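PDB 6T3E: DELTA1-pyrroline-2-carboxylate reductase from Thermococcus litoralis DSM 5473, which reduces Δ1-pyrroline-2-carboxylate to L-proline with a nicotinamide dinucleotide as hydride donor, probably as a step in L-hydroxyproline metabolism. Local coordinates for residues B[32-37]-B[127-132]; B[150-155]-B[216-221]; B[271-276]-B[319-324]. All blocks are in the same frame, centred on the assembly; numbering follows the deposited sequence.

Interaction 1: B[32-37]-B[127-132]; sequences DLEKLI and GTFITA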
loop_
_atom_site.group_PDB
_atom_site.type_symbol
_atom_site.label_atom_id
_atom_site.label_comp_id
_atom_site.label_asym_id
_atom_site.label_seq_id
_atom_site.Cartn_x
_atom_site.Cartn_y
_atom_site.Cartn_z
ATOM N N ASP B 32 -21.469 8.471 7.420
ATOM C CA ASP B 32 -21.630 9.030 6.083
ATOM C C ASP B 32 -21.864 7.931 5.047
ATOM O O ASP B 32 -22.791 8.025 4.232
ATOM C CB ASP B 32 -20.399 9.873 5.719
ATOM C CG ASP B 32 -20.269 11.135 6.579
ATOM O OD1 ASP B 32 -21.246 11.484 7.283
ATOM O OD2 ASP B 32 -19.189 11.775 6.557
ATOM N N LEU B 33 -21.080 6.848 5.105
ATOM C CA LEU B 33 -21.148 5.829 4.058
ATOM C C LEU B 33 -22.435 5.012 4.129
ATOM O O LEU B 33 -23.004 4.658 3.091
ATOM C CB LEU B 33 -19.940 4.888 4.144
ATOM C CG LEU B 33 -18.531 5.365 3.763
ATOM C CD1 LEU B 33 -18.527 5.893 2.318
ATOM C CD2 LEU B 33 -17.918 6.370 4.730
ATOM N N GLU B 34 -22.909 4.694 5.334
ATOM C CA GLU B 34 -24.087 3.835 5.459
ATOM C C GLU B 34 -25.273 4.475 4.762
ATOM O O GLU B 34 -26.112 3.799 4.163
ATOM C CB GLU B 34 -24.407 3.588 6.937
ATOM C CG GLU B 34 -23.954 2.254 7.504
ATOM C CD GLU B 34 -24.116 2.193 9.015
ATOM O OE1 GLU B 34 -23.092 2.124 9.728
ATOM O OE2 GLU B 34 -25.270 2.224 9.485
ATOM N N LYS B 35 -25.309 5.796 4.816
ATOM C CA LYS B 35 -26.325 6.630 4.200
ATOM C C LYS B 35 -26.274 6.553 2.670
ATOM O O LYS B 35 -27.319 6.496 2.013
ATOM C CB LYS B 35 -26.057 8.022 4.760
ATOM C CG LYS B 35 -26.822 9.240 4.405
ATOM C CD LYS B 35 -26.114 10.354 5.219
ATOM C CE LYS B 35 -26.430 10.159 6.694
ATOM N NZ LYS B 35 -25.562 9.200 7.517
ATOM N N LEU B 36 -25.069 6.535 2.086
ATOM C CA LEU B 36 -24.862 6.691 0.644
ATOM C C LEU B 36 -25.131 5.426 -0.174
ATOM O O LEU B 36 -25.610 5.524 -1.307
ATOM C CB LEU B 36 -23.437 7.165 0.387
ATOM C CG LEU B 36 -23.128 8.552 0.927
ATOM C CD1 LEU B 36 -21.632 8.847 0.782
ATOM C CD2 LEU B 36 -23.974 9.592 0.226
ATOM N N ILE B 37 -24.716 4.251 0.311
ATOM C CA ILE B 37 -24.644 3.049 -0.522
ATOM C C ILE B 37 -25.506 1.912 0.027
ATOM O O ILE B 37 -25.604 1.702 1.240
ATOM C CB ILE B 37 -23.185 2.595 -0.679
ATOM C CG1 ILE B 37 -22.593 2.259 0.680
ATOM C CG2 ILE B 37 -22.379 3.700 -1.295
ATOM C CD1 ILE B 37 -21.090 2.090 0.658
ATOM N N GLY B 127 -13.114 2.448 5.956
ATOM C CA GLY B 127 -13.159 1.332 5.040
ATOM C C GLY B 127 -13.834 0.109 5.599
ATOM O O GLY B 127 -14.185 -0.797 4.842
ATOM N N THR B 128 -14.092 0.105 6.908
ATOM C CA THR B 128 -14.625 -1.091 7.555
ATOM C C THR B 128 -15.986 -1.465 6.994
ATOM O O THR B 128 -16.240 -2.631 6.677
ATOM C CB THR B 128 -14.727 -0.880 9.065
ATOM O OG1 THR B 128 -13.483 -0.388 9.574
ATOM C CG2 THR B 128 -15.054 -2.180 9.738
ATOM N N PHE B 129 -16.875 -0.484 6.860
ATOM C CA PHE B 129 -18.213 -0.749 6.339
ATOM C C PHE B 129 -18.164 -1.112 4.860
ATOM O O PHE B 129 -18.895 -2.004 4.406
ATOM C CB PHE B 129 -19.092 0.474 6.602
ATOM C CG PHE B 129 -20.390 0.483 5.856
ATOM C CD1 PHE B 129 -21.453 -0.303 6.270
ATOM C CD2 PHE B 129 -20.557 1.309 4.761
ATOM C CE1 PHE B 129 -22.657 -0.273 5.594
ATOM C CE2 PHE B 129 -21.752 1.345 4.081
ATOM C CZ PHE B 129 -22.804 0.553 4.498
ATOM N N ILE B 130 -17.285 -0.451 4.102
ATOM C CA ILE B 130 -17.150 -0.735 2.679
ATOM C C ILE B 130 -16.562 -2.118 2.468
ATOM O O ILE B 130 -16.909 -2.814 1.506
ATOM C CB ILE B 130 -16.313 0.349 1.993
ATOM C CG1 ILE B 130 -17.203 1.546 1.686
ATOM C CG2 ILE B 130 -15.659 -0.198 0.719
ATOM C CD1 ILE B 130 -16.493 2.826 1.824
ATOM N N THR B 131 -15.640 -2.527 3.339
ATOM C CA THR B 131 -15.083 -3.867 3.223
ATOM C C THR B 131 -16.178 -4.922 3.335
ATOM O O THR B 131 -16.291 -5.808 2.479
ATOM C CB THR B 131 -14.043 -4.091 4.322
ATOM O OG1 THR B 131 -12.955 -3.172 4.166
ATOM C CG2 THR B 131 -13.519 -5.536 4.292
ATOM N N ALA B 132 -17.054 -4.779 4.326
ATOM C CA ALA B 132 -18.154 -5.724 4.480
ATOM C C ALA B 132 -19.121 -5.640 3.302
ATOM O O ALA B 132 -19.601 -6.672 2.816
ATOM C CB ALA B 132 -18.870 -5.471 5.806
#

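Interaction 2: B[150-155]-B[216-221]; sequences DSKIAG and KSDILI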
loop_
_atom_site.group_PDB
_atom_site.type_symbol
_atom_site.label_atom_id
_atom_site.label_comp_id
_atom_site.label_asym_id
_atom_site.label_seq_id
_atom_site.Cartn_x
_atom_site.Cartn_y
_atom_site.Cartn_z
ATOM N N ASP B 150 -33.794 -21.727 -7.660
ATOM C CA ASP B 150 -34.853 -22.091 -6.731
ATOM C C ASP B 150 -34.344 -22.296 -5.307
ATOM O O ASP B 150 -35.009 -22.972 -4.514
ATOM C CB ASP B 150 -35.582 -23.341 -7.233
ATOM C CG ASP B 150 -34.665 -24.554 -7.375
ATOM O OD1 ASP B 150 -33.423 -24.396 -7.331
ATOM O OD2 ASP B 150 -35.199 -25.673 -7.555
ATOM N N SER B 151 -33.207 -21.699 -4.954
ATOM C CA SER B 151 -32.676 -21.831 -3.601
ATOM C C SER B 151 -33.522 -21.018 -2.627
ATOM O O SER B 151 -33.799 -19.840 -2.872
ATOM C CB SER B 151 -31.223 -21.346 -3.551
ATOM O OG SER B 151 -30.404 -21.984 -4.520
ATOM N N LYS B 152 -33.939 -21.638 -1.521
ATOM C CA LYS B 152 -34.730 -20.917 -0.525
ATOM C C LYS B 152 -34.149 -20.971 0.882
ATOM O O LYS B 152 -34.416 -20.060 1.672
ATOM C CB LYS B 152 -36.203 -21.376 -0.510
ATOM C CG LYS B 152 -36.490 -22.855 -0.782
ATOM C CD LYS B 152 -37.791 -23.269 -0.063
ATOM C CE LYS B 152 -38.150 -24.768 -0.173
ATOM N NZ LYS B 152 -38.723 -25.181 -1.476
ATOM N N ILE B 153 -33.366 -21.984 1.225
ATOM C CA ILE B 153 -32.791 -22.141 2.558
ATOM C C ILE B 153 -31.295 -21.854 2.462
ATOM O O ILE B 153 -30.597 -22.422 1.611
ATOM C CB ILE B 153 -33.040 -23.555 3.132
ATOM C CG1 ILE B 153 -34.515 -23.977 2.991
ATOM C CG2 ILE B 153 -32.654 -23.606 4.586
ATOM C CD1 ILE B 153 -34.785 -25.072 1.957
ATOM N N ALA B 154 -30.813 -20.944 3.309
ATOM C CA ALA B 154 -29.408 -20.567 3.349
ATOM C C ALA B 154 -28.834 -20.884 4.720
ATOM O O ALA B 154 -29.414 -20.502 5.742
ATOM C CB ALA B 154 -29.221 -19.083 3.043
ATOM N N GLY B 155 -27.674 -21.532 4.741
ATOM C CA GLY B 155 -26.982 -21.863 5.979
ATOM C C GLY B 155 -25.778 -20.957 6.164
ATOM O O GLY B 155 -25.042 -20.682 5.210
ATOM N N LYS B 216 -28.724 -28.835 5.522
ATOM C CA LYS B 216 -30.021 -28.301 5.136
ATOM C C LYS B 216 -29.929 -27.111 4.193
ATOM O O LYS B 216 -30.965 -26.532 3.850
ATOM C CB LYS B 216 -30.818 -27.906 6.382
ATOM C CG LYS B 216 -31.056 -29.049 7.333
ATOM C CD LYS B 216 -31.366 -28.548 8.722
ATOM C CE LYS B 216 -32.852 -28.304 8.910
ATOM N NZ LYS B 216 -33.166 -28.205 10.357
ATOM N N SER B 217 -28.727 -26.747 3.751
ATOM C CA SER B 217 -28.510 -25.535 2.975
ATOM C C SER B 217 -28.749 -25.752 1.485
ATOM O O SER B 217 -28.315 -26.755 0.910
ATOM C CB SER B 217 -27.083 -25.029 3.171
ATOM O OG SER B 217 -26.895 -24.499 4.463
ATOM N N ASP B 218 -29.414 -24.784 0.858
ATOM C CA ASP B 218 -29.347 -24.641 -0.590
ATOM C C ASP B 218 -28.161 -23.761 -0.980
ATOM O O ASP B 218 -27.493 -24.028 -1.986
ATOM C CB ASP B 218 -30.659 -24.054 -1.130
ATOM C CG ASP B 218 -31.843 -25.023 -1.015
ATOM O OD1 ASP B 218 -31.667 -26.243 -1.252
ATOM O OD2 ASP B 218 -32.957 -24.557 -0.686
ATOM N N ILE B 219 -27.875 -22.737 -0.164
ATOM C CA ILE B 219 -26.689 -21.891 -0.268
ATOM C C ILE B 219 -26.032 -21.835 1.104
ATOM O O ILE B 219 -26.699 -21.559 2.104
ATOM C CB ILE B 219 -27.031 -20.465 -0.737
ATOM C CG1 ILE B 219 -27.580 -20.482 -2.161
ATOM C CG2 ILE B 219 -25.802 -19.563 -0.654
ATOM C CD1 ILE B 219 -28.121 -19.146 -2.605
ATOM N N LEU B 220 -24.732 -22.079 1.158
ATOM C CA LEU B 220 -24.011 -22.069 2.420
ATOM C C LEU B 220 -23.059 -20.886 2.459
ATOM O O LEU B 220 -22.294 -20.663 1.515
ATOM C CB LEU B 220 -23.232 -23.370 2.627
ATOM C CG LEU B 220 -22.413 -23.444 3.919
ATOM C CD1 LEU B 220 -23.332 -23.365 5.127
ATOM C CD2 LEU B 220 -21.579 -24.704 3.953
ATOM N N ILE B 221 -23.093 -20.152 3.566
ATOM C CA ILE B 221 -22.224 -19.006 3.792
ATOM C C ILE B 221 -21.270 -19.387 4.917
ATOM O O ILE B 221 -21.711 -19.730 6.019
ATOM C CB ILE B 221 -23.029 -17.746 4.160
ATOM C CG1 ILE B 221 -23.830 -17.221 2.967
ATOM C CG2 ILE B 221 -22.120 -16.669 4.727
ATOM C CD1 ILE B 221 -25.032 -16.383 3.378
#

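Interaction 3: B[271-276]-B[319-324]; sequences EGVLNE and KSVGLA. With NAI (1,4-dihydronicotinamide adenine dinucleotide), chain F; PRO (proline), chain E.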
loop_
_atom_site.group_PDB
_atom_site.type_symbol
_atom_site.label_atom_id
_atom_site.label_comp_id
_atom_site.label_asym_id
_atom_site.label_seq_id
_atom_site.Cartn_x
_atom_site.Cartn_y
_atom_site.Cartn_z
ATOM N N GLU B 271 -4.517 -15.350 -8.851
ATOM C CA GLU B 271 -3.295 -14.852 -8.241
ATOM C C GLU B 271 -3.467 -14.697 -6.740
ATOM O O GLU B 271 -2.570 -15.048 -5.967
ATOM C CB GLU B 271 -2.906 -13.522 -8.885
ATOM C CG GLU B 271 -1.453 -13.154 -8.719
ATOM C CD GLU B 271 -1.120 -11.829 -9.372
ATOM O OE1 GLU B 271 0.040 -11.645 -9.797
ATOM O OE2 GLU B 271 -2.023 -10.967 -9.448
ATOM N N GLY B 272 -4.632 -14.210 -6.307
ATOM C CA GLY B 272 -4.854 -14.012 -4.886
ATOM C C GLY B 272 -5.094 -15.311 -4.138
ATOM O O GLY B 272 -4.436 -15.590 -3.130
ATOM N N VAL B 273 -6.020 -16.136 -4.627
ATOM C CA VAL B 273 -6.390 -17.330 -3.871
ATOM C C VAL B 273 -5.198 -18.274 -3.755
ATOM O O VAL B 273 -4.848 -18.722 -2.657
ATOM C CB VAL B 273 -7.602 -18.031 -4.515
ATOM C CG1 VAL B 273 -7.566 -19.508 -4.209
ATOM C CG2 VAL B 273 -8.919 -17.432 -4.025
ATOM N N LEU B 274 -4.512 -18.527 -4.875
ATOM C CA LEU B 274 -3.390 -19.464 -4.894
ATOM C C LEU B 274 -2.212 -19.003 -4.046
ATOM O O LEU B 274 -1.371 -19.829 -3.677
ATOM C CB LEU B 274 -2.905 -19.679 -6.327
ATOM C CG LEU B 274 -3.788 -20.518 -7.247
ATOM C CD1 LEU B 274 -3.399 -20.285 -8.702
ATOM C CD2 LEU B 274 -3.684 -21.961 -6.902
ATOM N N ASN B 275 -2.104 -17.708 -3.768
ATOM C CA ASN B 275 -1.033 -17.179 -2.937
ATOM C C ASN B 275 -1.434 -16.974 -1.480
ATOM O O ASN B 275 -0.549 -16.790 -0.637
ATOM C CB ASN B 275 -0.531 -15.844 -3.496
ATOM C CG ASN B 275 0.449 -16.018 -4.642
ATOM O OD1 ASN B 275 1.659 -16.149 -4.435
ATOM N ND2 ASN B 275 -0.072 -16.012 -5.864
ATOM N N GLU B 276 -2.733 -16.916 -1.170
ATOM C CA GLU B 276 -3.139 -16.470 0.160
ATOM C C GLU B 276 -4.063 -17.440 0.884
ATOM O O GLU B 276 -4.084 -17.456 2.117
ATOM C CB GLU B 276 -3.827 -15.100 0.079
ATOM C CG GLU B 276 -3.023 -13.993 -0.605
ATOM C CD GLU B 276 -3.892 -12.788 -0.991
ATOM O OE1 GLU B 276 -5.134 -12.947 -1.057
ATOM O OE2 GLU B 276 -3.339 -11.684 -1.230
ATOM N N LYS B 319 -14.789 -19.307 -3.787
ATOM C CA LYS B 319 -13.784 -19.012 -2.779
ATOM C C LYS B 319 -13.327 -17.574 -2.946
ATOM O O LYS B 319 -12.830 -17.201 -4.011
ATOM C CB LYS B 319 -12.591 -19.956 -2.895
ATOM C CG LYS B 319 -11.588 -19.733 -1.787
ATOM C CD LYS B 319 -12.223 -20.014 -0.439
ATOM C CE LYS B 319 -11.930 -18.930 0.572
ATOM N NZ LYS B 319 -12.299 -19.416 1.944
ATOM N N SER B 320 -13.490 -16.772 -1.901
ATOM C CA SER B 320 -13.185 -15.353 -1.964
ATOM C C SER B 320 -12.207 -14.987 -0.864
ATOM O O SER B 320 -12.405 -15.364 0.292
ATOM C CB SER B 320 -14.446 -14.507 -1.848
ATOM O OG SER B 320 -14.095 -13.218 -1.404
ATOM N N VAL B 321 -11.143 -14.281 -1.240
ATOM C CA VAL B 321 -10.183 -13.721 -0.293
ATOM C C VAL B 321 -10.134 -12.205 -0.332
ATOM O O VAL B 321 -9.486 -11.605 0.540
ATOM C CB VAL B 321 -8.770 -14.289 -0.523
ATOM C CG1 VAL B 321 -8.722 -15.771 -0.103
ATOM C CG2 VAL B 321 -8.368 -14.101 -1.964
ATOM N N GLY B 322 -10.717 -11.573 -1.341
ATOM C CA GLY B 322 -10.734 -10.126 -1.480
ATOM C C GLY B 322 -9.832 -9.673 -2.614
ATOM O O GLY B 322 -8.710 -10.167 -2.784
ATOM N N LEU B 323 -10.326 -8.736 -3.408
ATOM C CA LEU B 323 -9.559 -8.161 -4.504
ATOM C C LEU B 323 -9.717 -6.644 -4.475
ATOM O O LEU B 323 -10.815 -6.131 -4.233
ATOM C CB LEU B 323 -10.000 -8.739 -5.856
ATOM C CG LEU B 323 -9.022 -8.541 -7.019
ATOM C CD1 LEU B 323 -7.654 -9.147 -6.738
ATOM C CD2 LEU B 323 -9.616 -9.092 -8.307
ATOM N N ALA B 324 -8.621 -5.928 -4.735
ATOM C CA ALA B 324 -8.608 -4.484 -4.529
ATOM C C ALA B 324 -9.574 -3.737 -5.440
ATOM O O ALA B 324 -9.968 -2.612 -5.106
ATOM C CB ALA B 324 -7.193 -3.931 -4.718
HETATM P PA NAI F . -15.690 -11.610 13.005
HETATM O O1A NAI F . -14.693 -11.891 14.100
HETATM O O2A NAI F . -16.475 -10.355 13.331
HETATM O O5B NAI F . -16.689 -12.887 12.719
HETATM C C5B NAI F . -16.031 -14.148 12.677
HETATM C C4B NAI F . -17.042 -15.267 13.185
HETATM O O4B NAI F . -16.549 -16.444 12.984
HETATM C C3B NAI F . -17.221 -15.132 14.715
HETATM O O3B NAI F . -18.535 -14.934 14.983
HETATM C C2B NAI F . -16.692 -16.472 15.267
HETATM O O2B NAI F . -17.408 -16.847 16.545
HETATM C C1B NAI F . -16.953 -17.303 14.298
HETATM N N9A NAI F . -16.159 -18.499 14.368
HETATM C C8A NAI F . -14.830 -18.486 14.509
HETATM N N7A NAI F . -14.418 -19.748 14.539
HETATM C C5A NAI F . -15.493 -20.545 14.414
HETATM C C6A NAI F . -15.599 -21.915 14.385
HETATM N N6A NAI F . -14.616 -22.976 14.484
HETATM N N1A NAI F . -16.793 -22.490 14.251
HETATM C C2A NAI F . -17.895 -21.709 14.130
HETATM N N3A NAI F . -17.788 -20.357 14.155
HETATM C C4A NAI F . -16.568 -19.782 14.305
HETATM O O3 NAI F . -14.790 -11.398 11.621
HETATM P PN NAI F . -15.465 -11.124 10.123
HETATM O O1N NAI F . -15.273 -9.641 9.875
HETATM O O2N NAI F . -16.906 -11.548 10.085
HETATM O O5D NAI F . -14.646 -11.982 9.013
HETATM C C5D NAI F . -15.040 -13.288 8.802
HETATM C C4D NAI F . -13.986 -13.972 7.892
HETATM O O4D NAI F . -13.990 -13.463 6.675
HETATM C C3D NAI F . -12.576 -13.720 8.447
HETATM O O3D NAI F . -11.832 -14.877 8.319
HETATM C C2D NAI F . -11.979 -12.647 7.525
HETATM O O2D NAI F . -10.454 -12.750 7.580
HETATM C C1D NAI F . -12.486 -12.965 6.362
HETATM N N1N NAI F . -12.558 -11.784 5.485
HETATM C C2N NAI F . -12.235 -11.883 4.074
HETATM C C3N NAI F . -12.759 -10.804 3.085
HETATM C C7N NAI F . -12.974 -11.282 1.623
HETATM O O7N NAI F . -12.793 -12.419 1.387
HETATM N N7N NAI F . -13.395 -10.329 0.572
HETATM C C4N NAI F . -13.596 -9.644 3.586
HETATM C C5N NAI F . -13.414 -9.360 5.083
HETATM C C6N NAI F . -12.954 -10.494 6.016
HETATM N N PRO E . -9.114 -10.049 3.802
HETATM C CA PRO E . -10.094 -8.962 3.900
HETATM C C PRO E . -10.073 -7.981 2.731
HETATM O O PRO E . -9.579 -8.268 1.630
HETATM C CB PRO E . -9.686 -8.258 5.192
HETATM C CG PRO E . -9.153 -9.361 6.055
HETATM C CD PRO E . -8.564 -10.408 5.124
HETATM O OXT PRO E . -10.559 -6.858 2.870
#

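Interaction 1: B[32-37]-B[127-132]
The phenyl ring of F129 receives the methylene CG of E34 over one face, toward the rim, in a CH-pi contact with CG 3.7 Å from the ring centroid and 24° off the normal. Beyond that methylene the chain of E34 runs extended, and its carboxylate turns to a salt bridge with R30, so that it is the methylene, not the charged end, that lies on the ring. Two further groups approach F129 obliquely: the backbone O of L33, and the methyl end of I37, whose CD1 lies 3.6 Å from F129 CE2. L33 adds its CB, 3.7 Å from F129 CD2. The ring can reach this far because its CG stands anti to the backbone N (chi1 167°), projecting off helix 128-146 toward helix 30-36. I130 extends the apolar patch one residue on, its CD1 packing 3.7 Å from L33 CD1, while the I130 and I37 side chains cross at about a right angle. The axes of the short helical segments, 10.1 Å apart at closest and 36° from parallel, are bridged mainly by side chains. Around them, helix 324-341 packs on L33, I37 and I130, strand 26-28 lies against L33, and strand 107-114 meets I130.

Interaction 2: B[150-155]-B[216-221]
D218 meets the segment 150-155 with its CB and one carboxylate oxygen, and it offers a compact example of an aspartate organising the start of a parallel strand pair. Its CB packs 3.7 Å from S151 CB and also lies beside the carbonyl of I153. With CG anti to the carbonyl carbon (chi1 -69°), the carboxylate is directed to the turn that leads into strand 153-157. There OD2 takes two nearly straight bonds: K152 N lies 3.2 Å from D218 OD2, and I153 N is likewise 3.2 Å from D218 OD2. Both donors come on the anti side but from opposite faces of the carboxylate plane, so one oxygen is clasped between successive amides. The other oxygen, OD1, forms salt bridges with R148 and R237. With an alanine in place of D218, the amides of K152 and I153 would probably lose their shared acceptor, and R148 and R237 one carboxylate partner, though R148 would keep D150.

The backbone continues the union. I153 O is gripped twice, by D218 N at 2.7 Å and by I219 N at 3.3 Å. Parallel pairing then follows, with G155 N 2.8 Å from I219 O and I221 N 2.6 Å from G155 O. Glycine suits position 155, since a CB would probably crowd S217 OG where its bond to A213 O holds it.

Strand 153-157 lies between 178-182 and 219-222 in the parallel sheet, and 241-244 follows on the far side of 219-222. A154, I219 and I221 pack against helix 161-173, whereas L220 touches I242. This strand-turn-helix sequence is consistent with a Rossmann-type nucleotide-binding fold, in which helix 161-173 supplies Q162 N to the bound NADH.

Interaction 3: B[271-276]-B[319-324]
V321 projects toward helix 270-276 and meets two side chains there at different angles: V273 crosses it at about a right angle, and E276 passes obliquely. One methyl does most of the touching. With V321 CG1 anti to the carbonyl carbon (chi1 -70°), CG2 falls between the backbone N and the carbonyl carbon, and V321 CG2 lies 4.0 Å from V273 CG2. It also approaches the carboxylate, with V321 CG2 3.6 Å from E276 OE1, and rests against the backbone of G272. The same methyl of V273 reaches along the loop, with V273 CG2 3.9 Å from K319 O and in touch with the aliphatic CG of K319. The amine of K319 leads elsewhere, to D279 and S244.

The loop's other side faces the ligands. S320 points away from the helix and, its OG anti to the backbone N, donates a hydrogen bond of 3.2 Å from S320 OG to O7N, the carboxamide oxygen of NADH. G322 passes beside that carboxamide and the proline carboxylate. Its backbone angles (109°/137°) by themselves call for glycine, and a CB would in addition collide with the O of the bound proline.

Chemically, the contact joins an apolar seam to an ionic second shell. E276 OE2 forms a salt bridge with R63 NE, and V321 O accepts a hydrogen bond from R63 NH2, while R63 NH1 is bonded to the bound proline. Both segments therefore converge on one guanidinium. E276 probably also offsets part of the charge of R63, and the packing of V321 on the helix is consistent with a loop held so that S320 faces the carboxamide of NADH, while V321 O and E276 help to place R63 against the proline.

How the interactions relate
Read from the N terminus, the three contacts come in series, and none encloses or crosses another. Interaction 1 closes first, drawing helix 30-36 to the start of helix 128-146 after the chain has built most of the mixed sheet. That long helix leads directly into strand 153-157, where interaction 2 opens; it closes at strand 219-222, in the middle of the parallel sheet. Interaction 3 then ties helix 270-276 to the loop after strand 316-319. From this loop the chain enters helix 324-341, which returns to pack on interaction 1. The contacts do not touch: nearest atoms are about 8 to 10 Å apart. T131 in the first and the 319-324 loop in the third both border the ligands.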